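Local coordinates for protein beta-L-arabinobiosidase (Bacteroides thetaiotaomicron, PDB 5MQR) that probably hydrolyses glycosidic linkages during the breakdown of complex plant pectin, as a multidomain glycosidase of a gut bacterium, at residues A[268-271]-A[272-276]; A[442-445]-A[446-449]; A[772-775]-A[776-780]; A[907-910]-A[911-914]. All coordinates share one frame; numbering follows the deposited sequence.

Contact 1 (A[268-271]-A[272-276]); sequences YTLP and DGRIA
Y268 and A276 exchange two backbone hydrogen bonds, of which A276 N to Y268 O is the shorter at 2.9 Å. T269 and I275 follow as a non-hydrogen-bonded antiparallel pair. Beyond them L270 N donates to R274 O (2.8 Å, 166°), and G273 N reaches L270 O. The loop is a type I turn with a G1 bulge. Glycine suits position 273 because, at this positive phi, a CB would jam against the preceding carbonyl oxygen.

D272 OD1 accepts from R274 N at 3.1 Å, an Asx turn. R274 bends at chi3 (-63°), bringing NE 3.1 Å from D272 OD2 in a salt bridge.

Among apolar groups, L270 spreads its methyls, CD1 beside R274 CB and CD2 4.1 Å from A276 CB. The small A276 fits here, its CB lying over one face of the Y268 ring, 3.9 Å from Y268 CE1. With an alanine for L270, both branches would go and a gap would probably open between R274 and A276.

Y268 OH bonds to G342 O. L270, R274 and A276 rest on I286 of strand 283-287, the third strand of a four-stranded antiparallel sheet consistent with a propeller blade; strand 266-269 forms its edge.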
loop_
_atom_site.group_PDB
_atom_site.type_symbol
_atom_site.label_atom_id
_atom_site.label_comp_id
_atom_site.label_asym_id
_atom_site.label_seq_id
_atom_site.Cartn_x
_atom_site.Cartn_y
_atom_site.Cartn_z
ATOM N N TYR A 268 -2.368 10.459 -23.585
ATOM C CA TYR A 268 -3.422 10.140 -22.643
ATOM C C TYR A 268 -4.059 11.405 -22.111
ATOM O O TYR A 268 -3.493 12.486 -22.245
ATOM C CB TYR A 268 -2.900 9.278 -21.500
ATOM C CG TYR A 268 -1.724 9.806 -20.706
ATOM C CD1 TYR A 268 -1.877 10.810 -19.741
ATOM C CD2 TYR A 268 -0.466 9.247 -20.860
ATOM C CE1 TYR A 268 -0.791 11.255 -18.991
ATOM C CE2 TYR A 268 0.625 9.673 -20.118
ATOM C CZ TYR A 268 0.467 10.672 -19.172
ATOM O OH TYR A 268 1.547 11.062 -18.416
ATOM N N THR A 269 -5.220 11.237 -21.490
ATOM C CA THR A 269 -6.033 12.338 -21.008
ATOM C C THR A 269 -5.757 12.558 -19.521
ATOM O O THR A 269 -5.884 11.647 -18.714
ATOM C CB THR A 269 -7.528 12.065 -21.264
ATOM O OG1 THR A 269 -7.742 11.894 -22.677
ATOM C CG2 THR A 269 -8.386 13.240 -20.766
ATOM N N LEU A 270 -5.356 13.775 -19.184
ATOM C CA LEU A 270 -5.063 14.166 -17.803
ATOM C C LEU A 270 -6.367 14.363 -17.005
ATOM O O LEU A 270 -7.434 14.423 -17.590
ATOM C CB LEU A 270 -4.259 15.474 -17.807
ATOM C CG LEU A 270 -2.883 15.468 -18.467
ATOM C CD1 LEU A 270 -2.345 16.886 -18.554
ATOM C CD2 LEU A 270 -1.938 14.561 -17.679
ATOM N N PRO A 271 -6.294 14.458 -15.672
ATOM C CA PRO A 271 -7.558 14.609 -14.922
ATOM C C PRO A 271 -8.382 15.848 -15.273
ATOM O O PRO A 271 -9.596 15.785 -15.146
ATOM C CB PRO A 271 -7.106 14.646 -13.457
ATOM C CG PRO A 271 -5.821 13.877 -13.470
ATOM C CD PRO A 271 -5.154 14.232 -14.767
ATOM N N ASP A 272 -7.740 16.928 -15.730
ATOM C CA ASP A 272 -8.454 18.142 -16.202
ATOM C C ASP A 272 -8.938 18.088 -17.671
ATOM O O ASP A 272 -9.469 19.064 -18.180
ATOM C CB ASP A 272 -7.625 19.434 -15.934
ATOM C CG ASP A 272 -6.228 19.468 -16.657
ATOM O OD1 ASP A 272 -5.990 18.816 -17.708
ATOM O OD2 ASP A 272 -5.328 20.164 -16.127
ATOM N N GLY A 273 -8.745 16.975 -18.372
ATOM C CA GLY A 273 -9.182 16.862 -19.765
ATOM C C GLY A 273 -8.185 17.316 -20.812
ATOM O O GLY A 273 -8.443 17.157 -22.001
ATOM N N ARG A 274 -7.051 17.883 -20.419
ATOM C CA ARG A 274 -5.977 18.137 -21.386
ATOM C C ARG A 274 -5.327 16.816 -21.788
ATOM O O ARG A 274 -5.436 15.810 -21.071
ATOM C CB ARG A 274 -4.929 19.083 -20.820
ATOM C CG ARG A 274 -5.468 20.484 -20.522
ATOM C CD ARG A 274 -4.368 21.399 -20.002
ATOM N NE ARG A 274 -3.802 20.945 -18.730
ATOM C CZ ARG A 274 -2.629 21.346 -18.224
ATOM N NH1 ARG A 274 -1.858 22.228 -18.872
ATOM N NH2 ARG A 274 -2.214 20.855 -17.063
ATOM N N ILE A 275 -4.670 16.818 -22.943
ATOM C CA ILE A 275 -4.022 15.606 -23.447
ATOM C C ILE A 275 -2.491 15.767 -23.400
ATOM O O ILE A 275 -1.948 16.739 -23.929
ATOM C CB ILE A 275 -4.526 15.276 -24.863
ATOM C CG1 ILE A 275 -6.045 14.939 -24.814
ATOM C CG2 ILE A 275 -3.709 14.139 -25.472
ATOM C CD1 ILE A 275 -6.719 14.895 -26.152
ATOM N N ALA A 276 -1.824 14.816 -22.751
ATOM C CA ALA A 276 -0.373 14.774 -22.668
ATOM C C ALA A 276 0.149 13.781 -23.702
ATOM O O ALA A 276 -0.391 12.695 -23.804
ATOM C CB ALA A 276 0.078 14.345 -21.283
#

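Contact 2 (A[442-445]-A[446-449]); sequences SLEG and EWLK
E444 OE1 takes a short salt-bridge hydrogen bond, 2.6 Å, from K449 NZ, which meets it on the anti side and tilted out of the carboxylate plane. Glutamate and lysine suit these places because E444 and K449 emerge on the same face of the hairpin and are long enough to join. E444 sends CG anti to its backbone N (chi1 -179°) and runs on extended, whereas K449 is twisted at chi3 (-25°), away from a staggered position. That twist brings its CE to 3.7 Å from S442 OG. The other carboxylate oxygen, OE2, is in a salt bridge with R603 NE. An alanine at E444 would remove this shared carboxylate, and K449 NZ and R603 NE would probably each lose their anionic mate.

W447 shares the face. The edge of its indole looks at E444 O, 3.6 Å from CD1, and E446 CG lies over one ring face toward the rim. On the opposite side of the hairpin from E444 and K449, L443 CD2 meets L448 CD1 at 4.1 Å.

The strands are joined by a type II' turn from E444 to W447, a tight two-residue hairpin. G445 suits its positive phi, since a CB would collide with E446 N. Outside, L448 is backbone-bonded to I604 of strand 600-610, whose R603 and A605 are touched by W447; F419 packs against both leucines.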
loop_
_atom_site.group_PDB
_atom_site.type_symbol
_atom_site.label_atom_id
_atom_site.label_comp_id
_atom_site.label_asym_id
_atom_site.label_seq_id
_atom_site.Cartn_x
_atom_site.Cartn_y
_atom_site.Cartn_z
ATOM N N SER A 442 3.163 -23.140 -15.276
ATOM C CA SER A 442 1.774 -23.562 -15.247
ATOM C C SER A 442 1.418 -24.123 -13.889
ATOM O O SER A 442 2.299 -24.360 -13.080
ATOM C CB SER A 442 1.514 -24.650 -16.321
ATOM O OG SER A 442 2.326 -25.795 -16.053
ATOM N N LEU A 443 0.126 -24.365 -13.671
ATOM C CA LEU A 443 -0.351 -25.044 -12.470
ATOM C C LEU A 443 -0.699 -26.500 -12.743
ATOM O O LEU A 443 -1.139 -26.859 -13.833
ATOM C CB LEU A 443 -1.578 -24.334 -11.914
ATOM C CG LEU A 443 -1.293 -22.945 -11.335
ATOM C CD1 LEU A 443 -2.590 -22.196 -11.053
ATOM C CD2 LEU A 443 -0.457 -23.052 -10.080
ATOM N N GLU A 444 -0.482 -27.329 -11.738
ATOM C CA GLU A 444 -0.855 -28.724 -11.779
ATOM C C GLU A 444 -1.312 -29.095 -10.373
ATOM O O GLU A 444 -0.551 -29.627 -9.560
ATOM C CB GLU A 444 0.333 -29.574 -12.241
ATOM C CG GLU A 444 0.072 -31.076 -12.352
ATOM C CD GLU A 444 1.352 -31.854 -12.626
ATOM O OE1 GLU A 444 1.845 -31.810 -13.767
ATOM O OE2 GLU A 444 1.891 -32.507 -11.694
ATOM N N GLY A 445 -2.578 -28.786 -10.099
ATOM C CA GLY A 445 -3.169 -29.008 -8.783
ATOM C C GLY A 445 -2.460 -28.183 -7.721
ATOM O O GLY A 445 -2.429 -26.952 -7.807
ATOM N N GLU A 446 -1.839 -28.877 -6.767
ATOM C CA GLU A 446 -1.141 -28.250 -5.629
ATOM C C GLU A 446 0.203 -27.616 -6.067
ATOM O O GLU A 446 0.811 -26.871 -5.302
ATOM C CB GLU A 446 -0.928 -29.298 -4.491
ATOM C CG GLU A 446 0.256 -30.254 -4.725
ATOM C CD GLU A 446 0.234 -31.563 -3.914
ATOM O OE1 GLU A 446 -0.712 -32.358 -4.125
ATOM O OE2 GLU A 446 1.194 -31.838 -3.116
ATOM N N TRP A 447 0.660 -27.939 -7.278
ATOM C CA TRP A 447 1.987 -27.585 -7.745
ATOM C C TRP A 447 2.016 -26.383 -8.709
ATOM O O TRP A 447 1.256 -26.326 -9.696
ATOM C CB TRP A 447 2.619 -28.770 -8.475
ATOM C CG TRP A 447 2.807 -30.040 -7.677
ATOM C CD1 TRP A 447 2.135 -31.212 -7.844
ATOM C CD2 TRP A 447 3.780 -30.280 -6.664
ATOM N NE1 TRP A 447 2.590 -32.150 -6.968
ATOM C CE2 TRP A 447 3.603 -31.610 -6.226
ATOM C CE3 TRP A 447 4.754 -29.488 -6.047
ATOM C CZ2 TRP A 447 4.379 -32.178 -5.210
ATOM C CZ3 TRP A 447 5.535 -30.052 -5.047
ATOM C CH2 TRP A 447 5.347 -31.390 -4.645
ATOM N N LEU A 448 2.921 -25.455 -8.427
ATOM C CA LEU A 448 3.379 -24.489 -9.419
ATOM C C LEU A 448 4.501 -25.169 -10.196
ATOM O O LEU A 448 5.501 -25.566 -9.594
ATOM C CB LEU A 448 3.895 -23.231 -8.748
ATOM C CG LEU A 448 4.404 -22.110 -9.659
ATOM C CD1 LEU A 448 3.365 -21.644 -10.678
ATOM C CD2 LEU A 448 4.834 -20.951 -8.786
ATOM N N LYS A 449 4.328 -25.331 -11.508
ATOM C CA LYS A 449 5.264 -26.123 -12.326
ATOM C C LYS A 449 6.072 -25.223 -13.234
ATOM O O LYS A 449 5.531 -24.325 -13.860
ATOM C CB LYS A 449 4.523 -27.145 -13.184
ATOM C CG LYS A 449 5.390 -28.283 -13.720
ATOM C CD LYS A 449 4.775 -29.133 -14.838
ATOM C CE LYS A 449 3.267 -29.140 -14.863
ATOM N NZ LYS A 449 2.673 -30.232 -15.643
#

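Contact 3 (A[772-775]-A[776-780]); sequences LDMT and KDLET
T775 meets E779 one helical turn further on. The backbone bond from E779 N to T775 O measures 3.0 Å. Beside it, the T775 methyl CG2 comes 3.4 Å from E779 OE2. T775 turns OG1 next to its own backbone N (chi1 -81°), which leaves CG2 directed along the carbonyl side where the glutamate chain passes; E779 CG also lies close to T775 O. A beta-branched residue suits this place, as its methyl sits between the K776 backbone N and E779 OE2.

M774, present as selenomethionine, is the second main contributor. Bends at chi2 and chi3 (-63° and -62°) curl its thioether so that CE touches D777 CB at 3.9 Å and L778 CD2 at 4.0 Å, crossing both side chains at about a right angle. A long, unbranched and flexible chain can fold back in this way. L778 N bonds to M774 O.

Both segments belong to helix 768-788, in a helical glycoside hydrolase domain consistent with a six-hairpin (alpha/alpha)6 barrel. The helix is kinked at 776 and 777. There a water accepts from K776 N at 2.9 Å and donates to L772 O at 3.0 Å, standing in for a direct backbone bond.

D777 OD1 forms a salt bridge with R737 NH2, while D773 OD2 pairs with NH1, so one guanidinium of helix 726-737 joins two acids one turn apart. I732 and Y736 of that helix pack on M774, and M836 of helix 820-839 touches T775 and L778.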
loop_
_atom_site.group_PDB
_atom_site.type_symbol
_atom_site.label_atom_id
_atom_site.label_comp_id
_atom_site.label_asym_id
_atom_site.label_seq_id
_atom_site.Cartn_x
_atom_site.Cartn_y
_atom_site.Cartn_z
ATOM N N LEU A 772 -11.525 -12.594 32.970
ATOM C CA LEU A 772 -12.339 -13.466 33.849
ATOM C C LEU A 772 -11.718 -13.602 35.240
ATOM O O LEU A 772 -12.430 -13.535 36.264
ATOM C CB LEU A 772 -12.560 -14.853 33.235
ATOM C CG LEU A 772 -13.408 -14.936 31.941
ATOM C CD1 LEU A 772 -13.394 -16.331 31.314
ATOM C CD2 LEU A 772 -14.845 -14.519 32.201
ATOM N N ASP A 773 -10.390 -13.741 35.274
ATOM C CA ASP A 773 -9.642 -13.845 36.535
ATOM C C ASP A 773 -9.640 -12.559 37.397
ATOM O O ASP A 773 -9.419 -12.641 38.590
ATOM C CB ASP A 773 -8.202 -14.316 36.249
ATOM C CG ASP A 773 -7.344 -14.399 37.500
ATOM O OD1 ASP A 773 -7.471 -15.377 38.276
ATOM O OD2 ASP A 773 -6.555 -13.450 37.707
HETATM N N MSE A 774 -9.874 -11.396 36.786
HETATM C CA MSE A 774 -9.932 -10.091 37.490
HETATM C C MSE A 774 -11.313 -9.705 38.010
HETATM O O MSE A 774 -11.451 -8.723 38.737
HETATM C CB MSE A 774 -9.438 -8.966 36.552
HETATM C CG MSE A 774 -7.928 -8.750 36.644
HETATM SE SE MSE A 774 -7.352 -8.166 38.429
HETATM C CE MSE A 774 -8.341 -6.454 38.519
ATOM N N THR A 775 -12.333 -10.481 37.638
ATOM C CA THR A 775 -13.746 -10.180 37.930
ATOM C C THR A 775 -14.030 -10.018 39.444
ATOM O O THR A 775 -14.606 -9.008 39.848
ATOM C CB THR A 775 -14.653 -11.226 37.199
ATOM O OG1 THR A 775 -14.799 -10.820 35.823
ATOM C CG2 THR A 775 -15.976 -11.388 37.795
ATOM N N LYS A 776 -13.612 -10.977 40.267
ATOM C CA LYS A 776 -13.829 -10.885 41.712
ATOM C C LYS A 776 -13.173 -9.659 42.329
ATOM O O LYS A 776 -13.796 -8.982 43.135
ATOM C CB LYS A 776 -13.334 -12.138 42.437
ATOM C CG LYS A 776 -14.185 -13.358 42.147
ATOM C CD LYS A 776 -13.809 -14.537 43.048
ATOM C CE LYS A 776 -14.184 -15.874 42.416
ATOM N NZ LYS A 776 -14.567 -16.855 43.476
ATOM N N ASP A 777 -11.940 -9.374 41.908
ATOM C CA ASP A 777 -11.188 -8.214 42.379
ATOM C C ASP A 777 -11.931 -6.921 42.087
ATOM O O ASP A 777 -11.937 -6.008 42.929
ATOM C CB ASP A 777 -9.812 -8.107 41.731
ATOM C CG ASP A 777 -8.973 -9.344 41.914
ATOM O OD1 ASP A 777 -9.281 -10.371 41.233
ATOM O OD2 ASP A 777 -7.997 -9.280 42.704
ATOM N N LEU A 778 -12.546 -6.843 40.902
ATOM C CA LEU A 778 -13.334 -5.674 40.513
ATOM C C LEU A 778 -14.645 -5.550 41.273
ATOM O O LEU A 778 -15.073 -4.424 41.562
ATOM C CB LEU A 778 -13.587 -5.641 39.018
ATOM C CG LEU A 778 -12.325 -5.491 38.164
ATOM C CD1 LEU A 778 -12.711 -5.725 36.707
ATOM C CD2 LEU A 778 -11.630 -4.151 38.380
ATOM N N GLU A 779 -15.265 -6.679 41.620
ATOM C CA GLU A 779 -16.493 -6.667 42.457
ATOM C C GLU A 779 -16.190 -6.178 43.848
ATOM O O GLU A 779 -16.940 -5.374 44.389
ATOM C CB GLU A 779 -17.154 -8.055 42.581
ATOM C CG GLU A 779 -17.687 -8.628 41.290
ATOM C CD GLU A 779 -18.154 -10.071 41.452
ATOM O OE1 GLU A 779 -19.143 -10.268 42.175
ATOM O OE2 GLU A 779 -17.532 -10.986 40.840
ATOM N N THR A 780 -15.111 -6.691 44.434
ATOM C CA THR A 780 -14.654 -6.216 45.734
ATOM C C THR A 780 -14.422 -4.691 45.703
ATOM O O THR A 780 -14.857 -3.984 46.607
ATOM C CB THR A 780 -13.365 -6.944 46.193
ATOM O OG1 THR A 780 -13.618 -8.349 46.248
ATOM C CG2 THR A 780 -12.877 -6.429 47.601
HETATM O O HOH W 1 -12.433 -13.455 39.264
#

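Contact 4 (A[907-910]-A[911-914]); sequences WKEI and MDEK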
loop_
_atom_site.group_PDB
_atom_site.type_symbol
_atom_site.label_atom_id
_atom_site.label_comp_id
_atom_site.label_asym_id
_atom_site.label_seq_id
_atom_site.Cartn_x
_atom_site.Cartn_y
_atom_site.Cartn_z
ATOM N N TRP A 907 -23.174 19.934 24.490
ATOM C CA TRP A 907 -22.000 19.902 23.646
ATOM C C TRP A 907 -21.745 21.202 22.870
ATOM O O TRP A 907 -20.657 21.377 22.318
ATOM C CB TRP A 907 -22.070 18.695 22.700
ATOM C CG TRP A 907 -21.850 17.430 23.433
ATOM C CD1 TRP A 907 -22.783 16.517 23.792
ATOM C CD2 TRP A 907 -20.608 16.950 23.911
ATOM N NE1 TRP A 907 -22.199 15.482 24.480
ATOM C CE2 TRP A 907 -20.856 15.719 24.560
ATOM C CE3 TRP A 907 -19.304 17.436 23.860
ATOM C CZ2 TRP A 907 -19.840 14.970 25.154
ATOM C CZ3 TRP A 907 -18.288 16.691 24.451
ATOM C CH2 TRP A 907 -18.564 15.466 25.083
ATOM N N LYS A 908 -22.713 22.118 22.846
ATOM C CA LYS A 908 -22.498 23.417 22.212
ATOM C C LYS A 908 -21.419 24.223 22.924
ATOM O O LYS A 908 -20.763 25.049 22.296
ATOM C CB LYS A 908 -23.792 24.233 22.132
ATOM C CG LYS A 908 -24.784 23.653 21.149
ATOM C CD LYS A 908 -25.998 24.546 20.931
ATOM C CE LYS A 908 -26.862 23.957 19.818
ATOM N NZ LYS A 908 -27.971 24.871 19.403
ATOM N N GLU A 909 -21.212 23.957 24.212
ATOM C CA GLU A 909 -20.229 24.702 24.996
ATOM C C GLU A 909 -18.782 24.413 24.596
ATOM O O GLU A 909 -17.886 25.158 24.945
ATOM C CB GLU A 909 -20.435 24.461 26.490
ATOM C CG GLU A 909 -21.819 24.854 26.971
ATOM C CD GLU A 909 -22.163 26.295 26.609
ATOM O OE1 GLU A 909 -21.466 27.196 27.125
ATOM O OE2 GLU A 909 -23.106 26.518 25.799
ATOM N N ILE A 910 -18.572 23.354 23.836
ATOM C CA ILE A 910 -17.273 23.060 23.259
ATOM C C ILE A 910 -16.831 24.166 22.280
ATOM O O ILE A 910 -15.632 24.466 22.186
ATOM C CB ILE A 910 -17.284 21.670 22.584
ATOM C CG1 ILE A 910 -17.505 20.565 23.616
ATOM C CG2 ILE A 910 -15.996 21.381 21.835
ATOM C CD1 ILE A 910 -16.482 20.463 24.730
HETATM N N MSE A 911 -17.789 24.791 21.593
HETATM C CA MSE A 911 -17.464 25.763 20.541
HETATM C C MSE A 911 -17.692 27.177 20.979
HETATM O O MSE A 911 -17.609 28.075 20.164
HETATM C CB MSE A 911 -18.340 25.474 19.327
HETATM C CG MSE A 911 -18.327 23.983 18.974
HETATM SE SE MSE A 911 -19.660 23.654 17.571
HETATM C CE MSE A 911 -21.241 23.588 18.733
ATOM N N ASP A 912 -17.957 27.400 22.259
ATOM C CA ASP A 912 -18.263 28.724 22.769
ATOM C C ASP A 912 -17.118 29.190 23.632
ATOM O O ASP A 912 -16.752 28.529 24.586
ATOM C CB ASP A 912 -19.553 28.682 23.581
ATOM C CG ASP A 912 -20.124 30.091 23.903
ATOM O OD1 ASP A 912 -19.410 31.124 23.840
ATOM O OD2 ASP A 912 -21.327 30.154 24.253
ATOM N N GLU A 913 -16.586 30.360 23.309
ATOM C CA GLU A 913 -15.533 31.011 24.107
ATOM C C GLU A 913 -15.953 31.347 25.527
ATOM O O GLU A 913 -15.103 31.565 26.373
ATOM C CB GLU A 913 -15.106 32.322 23.440
ATOM C CG GLU A 913 -14.297 32.113 22.169
ATOM C CD GLU A 913 -13.869 33.421 21.519
ATOM O OE1 GLU A 913 -14.456 34.492 21.854
ATOM O OE2 GLU A 913 -12.949 33.347 20.662
ATOM N N LYS A 914 -17.258 31.463 25.751
ATOM C CA LYS A 914 -17.802 31.674 27.074
ATOM C C LYS A 914 -18.014 30.360 27.795
ATOM O O LYS A 914 -18.245 30.340 29.004
ATOM C CB LYS A 914 -19.122 32.441 26.965
ATOM C CG LYS A 914 -18.994 33.756 26.213
ATOM C CD LYS A 914 -17.955 34.649 26.874
ATOM C CE LYS A 914 -18.070 36.106 26.442
ATOM N NZ LYS A 914 -17.138 36.995 27.194
HETATM O O HOH W 2 -23.133 28.395 23.936
#
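M911 N donates to K908 O at 3.1 Å, an i+3 to i bond of the 3-10 type. M911, a selenomethionine, bends at chi3 (-81°) so that CE folds back to 3.7 Å from K908 CA. E909 and D912 lie side by side, pointing the same way with their carboxylates turned 56° against each other. E909 OE1 and D912 OD2 stay 4.1 Å apart, and a water donates to both acids, at 2.6 Å to E909 OE2.

This is a short 3-10 turn in the loop between helix 901-904 and strand 917-918; I910 N bonds to W907 O in the same three-residue pattern. An Asx turn follows it, since D912 OD1 accepts from K914 N at 2.9 Å. Aspartate suits that place, being short enough to reach a backbone N two residues on.

Further out, R928 probably eases the closeness of the two acids: its NH1 makes a salt bridge with E909 OE1, while NH2 is only weakly and distantly paired with D912 OD2. I910 is buried against T954 and M958 of helix 948-964 and V974 of helix 972-985. W907 is held by stacked rings of F961 and Y889, with W892 meeting it edge-to-face.

In the fold
All four contacts are local and follow one another in series along the chain, none nested or crossed. Contact 1 closes a hairpin in the BNR repeat-like region, in a sheet consistent with a propeller blade. Contact 2 closes a second hairpin in the sialidase-like, carbohydrate-binding-module region, its centre about 43 Å from that of contact 1. Contact 3 spans no loop but one stretch of a helix in the MGH1-like glycoside hydrolase region. Contact 4 closes a short turn between helix 901-904 and strand 917-918 in that same region, its nearest atoms about 25 Å from contact 3. Contacts 1 and 3 lie on opposite sides of the chain's centre, as do contacts 2 and 4.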